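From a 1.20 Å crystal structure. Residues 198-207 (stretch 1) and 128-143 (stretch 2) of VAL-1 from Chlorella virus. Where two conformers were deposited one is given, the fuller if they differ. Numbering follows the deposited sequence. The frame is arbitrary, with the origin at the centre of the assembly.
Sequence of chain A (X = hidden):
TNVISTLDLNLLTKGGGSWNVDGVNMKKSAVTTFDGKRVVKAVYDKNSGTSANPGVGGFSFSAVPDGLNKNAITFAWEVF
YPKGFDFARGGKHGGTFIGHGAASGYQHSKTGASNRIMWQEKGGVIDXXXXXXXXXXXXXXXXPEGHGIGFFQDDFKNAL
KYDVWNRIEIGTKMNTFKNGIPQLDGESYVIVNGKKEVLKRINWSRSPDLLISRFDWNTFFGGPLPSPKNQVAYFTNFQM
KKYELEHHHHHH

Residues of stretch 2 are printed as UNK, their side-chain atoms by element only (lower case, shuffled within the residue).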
# COMPACT_ATOMS: atom_id res chain seq x y z
N VAL A 198 5.64 -1.04 -14.49
CA VAL A 198 4.53 -1.94 -14.62
C VAL A 198 5.00 -3.38 -14.53
O VAL A 198 6.08 -3.74 -15.07
CB VAL A 198 3.82 -1.71 -15.96
CG1 VAL A 198 2.58 -2.58 -16.09
CG2 VAL A 198 3.48 -0.22 -16.08
N LEU A 199 4.19 -4.20 -13.86
CA LEU A 199 4.41 -5.64 -13.81
C LEU A 199 3.21 -6.30 -14.48
O LEU A 199 2.05 -6.05 -14.01
CB LEU A 199 4.56 -6.15 -12.37
CG LEU A 199 4.67 -7.67 -12.18
CD1 LEU A 199 5.96 -8.24 -12.77
CD2 LEU A 199 4.54 -8.04 -10.70
N LYS A 200 3.38 -7.09 -15.53
CA LYS A 200 2.25 -7.74 -16.19
C LYS A 200 2.31 -9.24 -15.93
O LYS A 200 3.31 -9.78 -15.42
CB LYS A 200 2.32 -7.45 -17.70
CG LYS A 200 2.18 -5.97 -18.04
CD LYS A 200 1.87 -5.80 -19.54
CE LYS A 200 1.61 -4.35 -19.89
NZ LYS A 200 1.41 -4.13 -21.35
N ARG A 201 1.23 -9.93 -16.23
CA ARG A 201 1.15 -11.40 -16.20
C ARG A 201 0.85 -12.04 -14.85
O ARG A 201 1.19 -13.18 -14.52
CB ARG A 201 2.40 -11.92 -16.92
CG ARG A 201 2.26 -11.66 -18.43
CD ARG A 201 3.25 -10.62 -18.95
NE ARG A 201 3.72 -10.93 -20.30
CZ ARG A 201 4.73 -11.73 -20.61
NH1 ARG A 201 5.44 -12.33 -19.66
NH2 ARG A 201 5.05 -11.93 -21.89
N ILE A 202 0.10 -11.28 -14.04
CA ILE A 202 -0.21 -11.71 -12.67
C ILE A 202 -1.55 -12.39 -12.59
O ILE A 202 -2.51 -11.93 -13.23
CB ILE A 202 -0.32 -10.46 -11.77
CG1 ILE A 202 0.98 -9.63 -11.79
CG2 ILE A 202 -0.68 -10.88 -10.37
CD1 ILE A 202 0.85 -8.29 -11.13
N ASN A 203 -1.66 -13.47 -11.85
CA ASN A 203 -2.98 -13.97 -11.42
C ASN A 203 -3.32 -13.36 -10.06
O ASN A 203 -2.69 -13.70 -9.06
CB ASN A 203 -3.04 -15.48 -11.37
CG ASN A 203 -3.51 -16.18 -12.63
OD1 ASN A 203 -3.33 -17.40 -12.71
ND2 ASN A 203 -4.10 -15.49 -13.58
N TRP A 204 -4.31 -12.47 -10.03
CA TRP A 204 -4.70 -11.86 -8.75
C TRP A 204 -5.73 -12.66 -8.01
O TRP A 204 -5.81 -12.54 -6.77
CB TRP A 204 -5.23 -10.46 -9.02
CG TRP A 204 -4.18 -9.42 -9.23
CD1 TRP A 204 -3.94 -8.66 -10.33
CD2 TRP A 204 -3.18 -9.01 -8.23
NE1 TRP A 204 -2.89 -7.82 -10.11
CE2 TRP A 204 -2.41 -8.01 -8.84
CE3 TRP A 204 -2.92 -9.41 -6.93
CZ2 TRP A 204 -1.35 -7.37 -8.19
CZ3 TRP A 204 -1.88 -8.81 -6.25
CH2 TRP A 204 -1.12 -7.81 -6.89
N SER A 205 -6.56 -13.50 -8.68
CA SER A 205 -7.50 -14.30 -7.92
C SER A 205 -7.87 -15.51 -8.78
O SER A 205 -7.67 -15.55 -9.97
CB SER A 205 -8.78 -13.55 -7.49
OG SER A 205 -9.70 -13.48 -8.60
N ARG A 206 -8.48 -16.46 -8.04
CA ARG A 206 -8.84 -17.72 -8.70
C ARG A 206 -10.22 -17.76 -9.32
O ARG A 206 -10.53 -18.75 -10.00
CB ARG A 206 -8.70 -18.82 -7.64
CG ARG A 206 -9.87 -18.76 -6.65
CD ARG A 206 -10.10 -20.14 -6.08
NE ARG A 206 -8.91 -20.83 -5.65
CZ ARG A 206 -8.44 -22.03 -5.95
NH1 ARG A 206 -9.05 -22.88 -6.78
NH2 ARG A 206 -7.30 -22.40 -5.38
N SER A 207 -11.06 -16.75 -9.10
CA SER A 207 -12.40 -16.84 -9.65
C SER A 207 -13.00 -15.44 -9.74
O SER A 207 -12.57 -14.51 -9.08
CB SER A 207 -13.19 -17.84 -8.80
OG SER A 207 -13.23 -17.43 -7.46
N UNK A 128 4.98 -4.60 -3.43
CA UNK A 128 5.10 -5.71 -2.48
C UNK A 128 3.80 -6.53 -2.50
O UNK A 128 2.75 -6.03 -2.08
c UNK A 128 5.71 -6.14 -0.05
c UNK A 128 5.23 -7.20 2.05
c UNK A 128 4.88 -6.27 1.07
o UNK A 128 6.73 -8.94 2.86
c UNK A 128 5.38 -5.11 -1.11
c UNK A 128 6.86 -6.95 -0.18
c UNK A 128 7.18 -7.90 0.78
c UNK A 128 6.36 -8.01 1.92
N UNK A 129 3.88 -7.72 -3.00
CA UNK A 129 2.70 -8.52 -3.33
C UNK A 129 2.62 -9.77 -2.49
O UNK A 129 3.59 -10.53 -2.42
c UNK A 129 2.76 -7.89 -7.20
c UNK A 129 1.55 -9.84 -5.18
c UNK A 129 2.74 -8.91 -4.84
c UNK A 129 2.74 -7.63 -5.69
N UNK A 130 1.46 -10.06 -1.92
CA UNK A 130 1.14 -11.37 -1.37
C UNK A 130 0.15 -12.00 -2.37
O UNK A 130 -1.00 -11.51 -2.44
c UNK A 130 2.06 -12.40 3.25
c UNK A 130 0.45 -11.29 -0.02
c UNK A 130 3.07 -10.33 2.64
c UNK A 130 1.36 -11.32 1.21
c UNK A 130 2.26 -10.28 1.49
o UNK A 130 3.72 -11.48 4.65
c UNK A 130 1.25 -12.35 2.12
c UNK A 130 2.96 -11.39 3.50
N UNK A 131 0.57 -13.00 -3.12
CA UNK A 131 -0.36 -13.66 -4.05
C UNK A 131 -1.16 -14.76 -3.36
O UNK A 131 -0.81 -15.16 -2.25
c UNK A 131 1.93 -13.59 -3.17
c UNK A 131 0.62 -14.26 -5.10
c UNK A 131 1.81 -14.66 -4.23
N UNK A 132 -2.23 -15.24 -4.01
CA UNK A 132 -3.04 -16.28 -3.37
C UNK A 132 -2.37 -17.63 -3.29
O UNK A 132 -1.61 -18.02 -4.18
c UNK A 132 -2.82 -14.76 -5.29
c UNK A 132 -4.31 -15.04 -5.05
c UNK A 132 -4.26 -16.36 -4.35
N UNK A 133 -2.72 -18.38 -2.24
CA UNK A 133 -2.23 -19.75 -2.27
C UNK A 133 -2.98 -20.55 -3.34
O UNK A 133 -4.09 -20.26 -3.76
o UNK A 133 -3.65 -20.04 -0.43
c UNK A 133 -2.40 -20.46 -0.93
N UNK A 134 -2.24 -21.56 -3.79
CA UNK A 134 -2.80 -22.56 -4.70
C UNK A 134 -3.30 -21.89 -5.95
O UNK A 134 -4.39 -22.26 -6.44
c UNK A 134 -3.44 -23.72 -2.61
o UNK A 134 -2.24 -23.52 -2.26
o UNK A 134 -4.20 -24.26 -1.79
c UNK A 134 -3.93 -23.30 -3.98
N UNK A 135 -2.58 -20.93 -6.49
CA UNK A 135 -3.01 -20.26 -7.73
C UNK A 135 -1.79 -20.15 -8.61
O UNK A 135 -0.73 -19.65 -8.18
c UNK A 135 -4.57 -16.74 -8.18
c UNK A 135 -5.14 -18.91 -9.37
c UNK A 135 -3.56 -18.89 -7.40
c UNK A 135 -4.07 -18.12 -8.62
N UNK A 136 -1.91 -20.68 -9.82
CA UNK A 136 -0.76 -20.70 -10.72
C UNK A 136 -0.23 -19.29 -10.96
O UNK A 136 -1.00 -18.32 -11.09
c UNK A 136 0.74 -22.21 -15.30
c UNK A 136 -1.21 -21.35 -12.05
c UNK A 136 -0.06 -21.42 -13.07
n UNK A 136 1.82 -21.29 -14.78
c UNK A 136 -0.43 -22.24 -14.30
N UNK A 137 1.08 -19.15 -11.07
CA UNK A 137 1.70 -17.90 -11.50
C UNK A 137 2.73 -18.24 -12.57
O UNK A 137 3.22 -19.35 -12.53
o UNK A 137 0.49 -15.05 -10.66
c UNK A 137 1.40 -16.82 -9.22
c UNK A 137 2.41 -17.19 -10.36
c UNK A 137 0.43 -15.71 -9.61
n UNK A 137 -0.55 -15.54 -8.68
N UNK A 138 3.03 -17.31 -13.46
CA UNK A 138 4.15 -17.55 -14.36
C UNK A 138 5.35 -16.68 -14.06
O UNK A 138 6.44 -16.89 -14.57
c UNK A 138 3.39 -15.84 -16.11
c UNK A 138 1.61 -14.99 -17.71
c UNK A 138 2.89 -15.72 -17.54
c UNK A 138 3.70 -17.31 -15.81
n UNK A 138 1.30 -14.43 -19.03
N UNK A 139 5.16 -15.64 -13.25
CA UNK A 139 6.28 -14.79 -12.86
C UNK A 139 7.14 -15.55 -11.87
O UNK A 139 6.68 -15.98 -10.81
c UNK A 139 5.71 -13.50 -12.22
c UNK A 139 3.96 -11.71 -12.57
c UNK A 139 4.90 -12.71 -13.26
c UNK A 139 6.78 -12.69 -11.53
N UNK A 140 8.43 -15.72 -12.17
CA UNK A 140 9.27 -16.50 -11.27
C UNK A 140 9.32 -15.89 -9.88
O UNK A 140 9.48 -14.67 -9.76
c UNK A 140 10.66 -16.41 -11.89
c UNK A 140 10.36 -16.18 -13.36
c UNK A 140 9.14 -15.28 -13.40
N UNK A 141 9.17 -16.73 -8.85
CA UNK A 141 9.26 -16.29 -7.48
C UNK A 141 7.99 -15.60 -6.96
O UNK A 141 8.02 -15.22 -5.80
N UNK A 142 6.93 -15.50 -7.79
CA UNK A 142 5.65 -14.97 -7.24
C UNK A 142 4.94 -16.12 -6.51
O UNK A 142 4.07 -16.79 -7.05
c UNK A 142 3.56 -13.64 -7.85
c UNK A 142 3.89 -12.61 -6.77
c UNK A 142 2.85 -12.98 -9.03
c UNK A 142 4.82 -14.37 -8.33
N UNK A 143 5.38 -16.38 -5.28
CA UNK A 143 5.05 -17.58 -4.54
C UNK A 143 4.28 -17.26 -3.26
O UNK A 143 4.73 -16.37 -2.52
c UNK A 143 6.29 -18.35 -4.09
c UNK A 143 7.15 -18.89 -5.19
o UNK A 143 8.24 -19.35 -4.86
o UNK A 143 6.79 -18.81 -6.37
O HOH W 1 -6.44 -19.95 -5.15
O HOH W 2 2.23 -14.82 -12.71

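Position 128 carries one carbon and a six-carbon ring bearing an oxygen, out of reach of stretch 1; it is Tyr128. Position 129 has four carbons, forked at the first with one arm two carbons long, the mark of isoleucine. Ile129 CD1 lies 3.9 Å from Leu199 CD2, and Ile129 CG2 lies 3.7 Å from Trp204 CZ3. Position 130 repeats the oxygen-bearing ring, and its CA-to-CB bond points away from stretch 1: Tyr130.

At 131 and again at 132, three carbons close a ring onto the backbone nitrogen, so both are prolines. Pro131 makes no contact, whereas Pro132 CG approaches Trp204 O to 3.4 Å. Position 133 holds one carbon and one oxygen, with CB directed away; it is Ser133. Two carbons, the second carrying two oxygens, occupy 134. This pattern fits Asp134, whose CB is 3.8 Å from Arg206 NH2.

Position 135 has four carbons forked at the second, hence Leu135; its CD2 lies 3.6 Å from Ser205 C and 3.8 Å from Asn203 CB. At 136, four carbons in a row end in nitrogen; the CA-to-CB bond points sideways and the end of the chain leads off from stretch 1: Lys136. Position 137 has three carbons, the third bearing an oxygen and a nitrogen that both meet the backbone of Asn203, which identifies Gln137. Another four-carbon chain ending in nitrogen, at 138, starts sideways, but its end comes nearer to stretch 1, at Arg201. This is Lys138, with NZ 3.0 Å from Arg201 CG and 4.4 Å from the like-charged Arg201 NE.

Four carbons forked at the first, with one longer arm, make 139 Ile139; its CD1 lies 3.7 Å from Ile202 CG1 and 4.0 Å from Leu199 CD1. Position 140, a three-carbon ring closed on nitrogen, is Pro140, out of reach. Position 141 has no side-chain atoms and a positive phi of 79°, as suits Gly141. Four carbons forked at the second make 142 Leu142, with CD2 4.3 Å from Ile202 CG2. Two carbons and two terminal oxygens at 143 give Asp143, beyond contact.

The contact centres on the Gln137 amide, which pairs with one residue's backbone in both directions: Asn203 N donates to Gln137 OE1 (2.9 Å), and Gln137 NE2 donates to Asn203 O (2.8 Å). Water 2 extends this link, donating to Gln137 OE1 and Arg201 O while accepting from Ile139 N. Ile129, Ile139 and Leu142 supply apolar packing against Leu199, Ile202 and Trp204. A type II turn from Ile139 to Leu142, closed by Leu142 N to Ile139 O (3.1 Å), brings the chain round between two of these apolar residues.

Stretch 2 128-143: YIYPPSDLKQKIPGLD
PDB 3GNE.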